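Local coordinates for conserved hypothetical protein (Bacteroides thetaiotaomicron, PDB 2FB0) that is of unknown function but is a possible oxidoreductase of the antibiotic biosynthesis monooxygenase family, in the dimeric alpha-beta barrel clan, at residues Glu23-Leu28 with Phe53-Thr58; Gly79-Gln82 with Glu86-Leu89. One frame throughout, in Å; residues are numbered along the deposited sequence.

Contact 1. Residues Glu23-Leu28 with Phe53-Thr58; sequences EAAKEL and FMICET
The methyl group of Ala25 is the point where helix 18-32 settles on strand 52-59, lodged against the side chains of Phe53 and Ile55. Its CB lies 3.8 Å from CE2 of Phe53, one of the ring carbons pointing away from the strand. On the Ile55 side the gap is somewhat wider, with Ala25 CB 4.2 Å from Ile55 CD1. Phe53 and Ile55 are two residues apart on an extended strand, so both rise from the same face of the sheet and offer the helix a phenyl ring beside an aliphatic arm. With CG placed between the backbone N and the carbonyl carbon (chi1 74°), the Phe53 ring stands off the strand toward the helix. Ile55 presents its longer branch, with CD1 anti to CA across the CB-CG1 bond (chi2 173°). CA of Ala25 lies 7.6 Å from CA of Ile55, consistent with the small alanine side chain between the backbones. Everything in this tight part is apolar and buried, and no hydrogen bond joins the segments. The remainder is looser: Leu28 also turns toward the strand but stops short of direct contact, while Glu23, Lys26 and Glu27 occupy the partly exposed side of the helix. Met54 and Cys56 alternate onto the other face of the strand, where Met54, a selenomethionine, packs on Phe44 and Cys56 on Phe10, both of the second subunit. The strand is held in the sheet by backbone hydrogen bonds to strands 5-12 and 38-46, for example Ile55 with Val9 and Cys56 with Asp42. Ala25 also rests on Thr43 of strand 38-46, and the adjoining Ala24 packs on helix 72-84, placing the contact between the sheet and its two-helix layer.

Contact 2. Residues Gly79-Gln82 with Glu86-Leu89; sequences GIIQ and EMKL
The planar amide of Gln82 brings neither a face nor an edge into close contact with the strand; the methylene ahead of it does the touching, CG meeting SE of Met87, a selenomethionine, at 3.7 Å. The two side chains cross at about a right angle. The other flat group, the carboxylate of Glu86, likewise carries no side chain of the helical segment on either face, and its oxygens are linked to the helix through water. One water can donate to Gln82 O at 2.8 Å and to Glu86 OE1 at 2.9 Å. A second can donate to Glu86 OE2 at 2.7 Å and, over a long 3.3 Å, to Gln82 O. Each water has more acceptors around it than protons to give, so these bonds need not all be made at once. Ile81 approaches the same selenium with its short branch, CG2 lying 3.7 Å from Met87 SE. The branch that touches is the one opposite the backbone N of Ile81, whereas the CG1 arm runs on toward helix 18-32. Ile81 CG2 and Gln82 CG meet the selenium from directions about 100° apart. The Met87 chain is extended as far as SE, but its last torsion is near eclipsed (chi3 23°), which leaves the exact methyl position uncertain. The contact is buried on the Ile81 side and exposed at Gln82, with the two waters by Glu86. Met87 also packs on Val9 of strand 5-12, and a bound acetate, probably from the crystallisation liquor, lies about 5 Å from its side chain. Helix 72-84 turning sharply into strand 86-93, outermost of the antiparallel sheet within this chain, is the closing alpha-beta unit of a ferredoxin-like fold, as in the dimeric alpha-beta barrel proteins.

From the N terminus the chain runs through strand 5-12 into helix 18-32, then by strand 38-46 to strand 52-59. Contact 1 closes this long loop, bringing helix and strand together across 24 intervening residues. After helix 62-68, helix 72-84 leads by a tight turn to strand 86-93, and contact 2 closes that short loop. The two loops follow in series and neither nest nor cross. They meet in space, their centres 10 Å apart, where Ala24 CB lies 3.7 Å from Ile80 CG2 between the two helices. Together they fasten helices 18-32 and 72-84 to one face of the same antiparallel sheet.

Contact 1. Residues Glu23-Leu28 with Phe53-Thr58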
loop_
_atom_site.group_PDB
_atom_site.type_symbol
_atom_site.label_atom_id
_atom_site.label_comp_id
_atom_site.label_asym_id
_atom_site.label_seq_id
_atom_site.Cartn_x
_atom_site.Cartn_y
_atom_site.Cartn_z
ATOM N N GLU A 23 -5.215 12.418 -8.682
ATOM C CA GLU A 23 -6.037 12.245 -9.878
ATOM C C GLU A 23 -5.231 11.619 -11.010
ATOM O O GLU A 23 -5.734 10.746 -11.718
ATOM C CB GLU A 23 -6.693 13.569 -10.322
ATOM C CG GLU A 23 -7.143 13.629 -11.798
ATOM C CD GLU A 23 -8.327 12.718 -12.166
ATOM O OE1 GLU A 23 -8.913 12.051 -11.288
ATOM O OE2 GLU A 23 -8.678 12.674 -13.365
ATOM N N ALA A 24 -3.982 12.054 -11.174
ATOM C CA ALA A 24 -3.117 11.483 -12.220
ATOM C C ALA A 24 -2.857 9.993 -11.953
ATOM O O ALA A 24 -2.856 9.184 -12.879
ATOM C CB ALA A 24 -1.795 12.253 -12.335
ATOM N N ALA A 25 -2.649 9.645 -10.684
ATOM C CA ALA A 25 -2.484 8.245 -10.276
ATOM C C ALA A 25 -3.766 7.445 -10.521
ATOM O O ALA A 25 -3.715 6.328 -11.021
ATOM C CB ALA A 25 -2.056 8.157 -8.825
ATOM N N LYS A 26 -4.909 8.037 -10.192
ATOM C CA LYS A 26 -6.211 7.442 -10.489
ATOM C C LYS A 26 -6.430 7.189 -11.974
ATOM O O LYS A 26 -6.951 6.139 -12.349
ATOM C CB LYS A 26 -7.337 8.295 -9.915
ATOM C CG LYS A 26 -7.505 8.136 -8.409
ATOM C CD LYS A 26 -8.407 9.220 -7.827
ATOM C CE LYS A 26 -9.843 9.090 -8.295
ATOM N NZ LYS A 26 -10.647 10.181 -7.655
ATOM N N GLU A 27 -6.024 8.145 -12.809
ATOM C CA GLU A 27 -6.107 7.990 -14.259
ATOM C C GLU A 27 -5.178 6.878 -14.745
ATOM O O GLU A 27 -5.565 6.066 -15.581
ATOM C CB GLU A 27 -5.811 9.322 -14.965
ATOM C CG GLU A 27 -6.629 10.470 -14.395
ATOM C CD GLU A 27 -6.550 11.737 -15.219
ATOM O OE1 GLU A 27 -5.516 12.432 -15.158
ATOM O OE2 GLU A 27 -7.539 12.053 -15.911
ATOM N N LEU A 28 -3.967 6.831 -14.195
ATOM C CA LEU A 28 -2.995 5.790 -14.518
ATOM C C LEU A 28 -3.508 4.405 -14.042
ATOM O O LEU A 28 -3.284 3.389 -14.697
ATOM C CB LEU A 28 -1.613 6.112 -13.909
ATOM C CG LEU A 28 -0.467 5.121 -14.178
ATOM C CD1 LEU A 28 -0.260 4.863 -15.685
ATOM C CD2 LEU A 28 0.840 5.567 -13.512
ATOM N N PHE A 53 0.886 9.480 -0.340
ATOM C CA PHE A 53 0.008 8.442 -0.887
ATOM C C PHE A 53 0.868 7.362 -1.523
ATOM O O PHE A 53 2.083 7.508 -1.578
ATOM C CB PHE A 53 -1.110 9.003 -1.802
ATOM C CG PHE A 53 -0.652 9.464 -3.175
ATOM C CD1 PHE A 53 -0.241 10.787 -3.384
ATOM C CD2 PHE A 53 -0.688 8.588 -4.269
ATOM C CE1 PHE A 53 0.144 11.222 -4.663
ATOM C CE2 PHE A 53 -0.306 9.004 -5.544
ATOM C CZ PHE A 53 0.110 10.335 -5.749
HETATM N N MSE A 54 0.254 6.255 -1.935
HETATM C CA MSE A 54 1.012 5.161 -2.509
HETATM C C MSE A 54 0.247 4.480 -3.616
HETATM O O MSE A 54 -0.985 4.545 -3.672
HETATM C CB MSE A 54 1.473 4.154 -1.439
HETATM C CG MSE A 54 0.358 3.387 -0.730
HETATM SE SE MSE A 54 1.097 1.854 0.245
HETATM C CE MSE A 54 1.726 0.940 -1.399
ATOM N N ILE A 55 0.997 3.873 -4.524
ATOM C CA ILE A 55 0.427 3.083 -5.595
ATOM C C ILE A 55 0.851 1.649 -5.324
ATOM O O ILE A 55 2.038 1.365 -5.137
ATOM C CB ILE A 55 0.906 3.542 -6.995
ATOM C CG1 ILE A 55 0.610 5.038 -7.214
ATOM C CG2 ILE A 55 0.190 2.741 -8.080
ATOM C CD1 ILE A 55 1.216 5.614 -8.522
ATOM N N CYS A 56 -0.136 0.766 -5.228
ATOM C CA CYS A 56 0.101 -0.655 -5.036
ATOM C C CYS A 56 -0.229 -1.374 -6.338
ATOM O O CYS A 56 -1.300 -1.170 -6.906
ATOM C CB CYS A 56 -0.779 -1.191 -3.906
ATOM S SG CYS A 56 -0.262 -2.829 -3.350
ATOM N N GLU A 57 0.691 -2.202 -6.821
ATOM C CA GLU A 57 0.515 -2.856 -8.109
ATOM C C GLU A 57 0.887 -4.310 -7.995
ATOM O O GLU A 57 1.773 -4.659 -7.236
ATOM C CB GLU A 57 1.409 -2.211 -9.176
ATOM C CG GLU A 57 1.385 -0.699 -9.123
ATOM C CD GLU A 57 2.393 -0.040 -10.033
ATOM O OE1 GLU A 57 2.794 -0.636 -11.052
ATOM O OE2 GLU A 57 2.764 1.107 -9.719
ATOM N N THR A 58 0.216 -5.152 -8.778
ATOM C CA THR A 58 0.658 -6.524 -8.960
ATOM C C THR A 58 0.725 -6.824 -10.448
ATOM O O THR A 58 -0.243 -6.604 -11.183
ATOM C CB THR A 58 -0.277 -7.523 -8.265
ATOM O OG1 THR A 58 -0.467 -7.106 -6.915
ATOM C CG2 THR A 58 0.307 -8.950 -8.296
#

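Contact 2. Residues Gly79-Gln82 with Glu86-Leu89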
loop_
_atom_site.group_PDB
_atom_site.type_symbol
_atom_site.label_atom_id
_atom_site.label_comp_id
_atom_site.label_asym_id
_atom_site.label_seq_id
_atom_site.Cartn_x
_atom_site.Cartn_y
_atom_site.Cartn_z
ATOM N N GLY A 79 5.138 10.851 -15.818
ATOM C CA GLY A 79 5.699 12.174 -16.088
ATOM C C GLY A 79 4.978 13.241 -15.271
ATOM O O GLY A 79 5.615 14.026 -14.586
ATOM N N ILE A 80 3.650 13.234 -15.323
ATOM C CA ILE A 80 2.822 14.179 -14.556
ATOM C C ILE A 80 3.071 14.092 -13.048
ATOM O O ILE A 80 3.310 15.114 -12.384
ATOM C CB ILE A 80 1.319 14.030 -14.878
ATOM C CG1 ILE A 80 1.026 14.537 -16.298
ATOM C CG2 ILE A 80 0.456 14.808 -13.859
ATOM C CD1 ILE A 80 -0.281 14.020 -16.890
ATOM N N ILE A 81 3.030 12.874 -12.504
ATOM C CA ILE A 81 3.222 12.697 -11.060
ATOM C C ILE A 81 4.618 13.161 -10.642
ATOM O O ILE A 81 4.770 13.832 -9.616
ATOM C CB ILE A 81 2.935 11.234 -10.600
ATOM C CG1 ILE A 81 1.482 10.853 -10.926
ATOM C CG2 ILE A 81 3.205 11.067 -9.115
ATOM C CD1 ILE A 81 1.190 9.331 -10.842
ATOM N N GLN A 82 5.625 12.830 -11.451
ATOM C CA GLN A 82 7.010 13.235 -11.180
ATOM C C GLN A 82 7.221 14.752 -11.184
ATOM O O GLN A 82 8.099 15.265 -10.499
ATOM C CB GLN A 82 7.971 12.571 -12.175
ATOM C CG GLN A 82 8.246 11.118 -11.820
ATOM C CD GLN A 82 9.136 10.407 -12.825
ATOM O OE1 GLN A 82 9.969 9.583 -12.443
ATOM N NE2 GLN A 82 8.958 10.704 -14.112
ATOM N N GLU A 86 7.297 13.647 -5.454
ATOM C CA GLU A 86 8.460 12.752 -5.437
ATOM C C GLU A 86 8.033 11.301 -5.244
ATOM O O GLU A 86 7.240 10.986 -4.350
ATOM C CB GLU A 86 9.475 13.157 -4.361
ATOM C CG GLU A 86 10.020 14.604 -4.504
ATOM C CD GLU A 86 10.688 14.915 -5.865
ATOM O OE1 GLU A 86 11.377 14.034 -6.443
ATOM O OE2 GLU A 86 10.536 16.066 -6.350
HETATM N N MSE A 87 8.572 10.428 -6.086
HETATM C CA MSE A 87 8.167 9.032 -6.126
HETATM C C MSE A 87 9.313 8.132 -5.710
HETATM O O MSE A 87 10.466 8.380 -6.091
HETATM C CB MSE A 87 7.743 8.649 -7.542
HETATM C CG MSE A 87 6.570 9.429 -8.079
HETATM SE SE MSE A 87 6.061 8.846 -9.864
HETATM C CE MSE A 87 6.770 7.063 -9.875
ATOM N N LYS A 88 8.992 7.088 -4.948
ATOM C CA LYS A 88 9.951 6.026 -4.637
ATOM C C LYS A 88 9.315 4.661 -4.886
ATOM O O LYS A 88 8.371 4.265 -4.196
ATOM C CB LYS A 88 10.439 6.100 -3.188
ATOM C CG LYS A 88 11.459 4.986 -2.843
ATOM C CD LYS A 88 11.718 4.905 -1.326
ATOM C CE LYS A 88 12.742 3.817 -0.983
ATOM N NZ LYS A 88 13.286 4.026 0.395
ATOM N N LEU A 89 9.866 3.940 -5.851
ATOM C CA LEU A 89 9.351 2.634 -6.220
ATOM C C LEU A 89 10.106 1.508 -5.497
ATOM O O LEU A 89 11.342 1.484 -5.465
ATOM C CB LEU A 89 9.405 2.474 -7.743
ATOM C CG LEU A 89 8.987 1.137 -8.369
ATOM C CD1 LEU A 89 8.556 1.385 -9.798
ATOM C CD2 LEU A 89 10.137 0.149 -8.316
HETATM O O HOH W 1 10.099 13.817 -9.081
HETATM O O HOH W 2 8.797 17.251 -7.986
#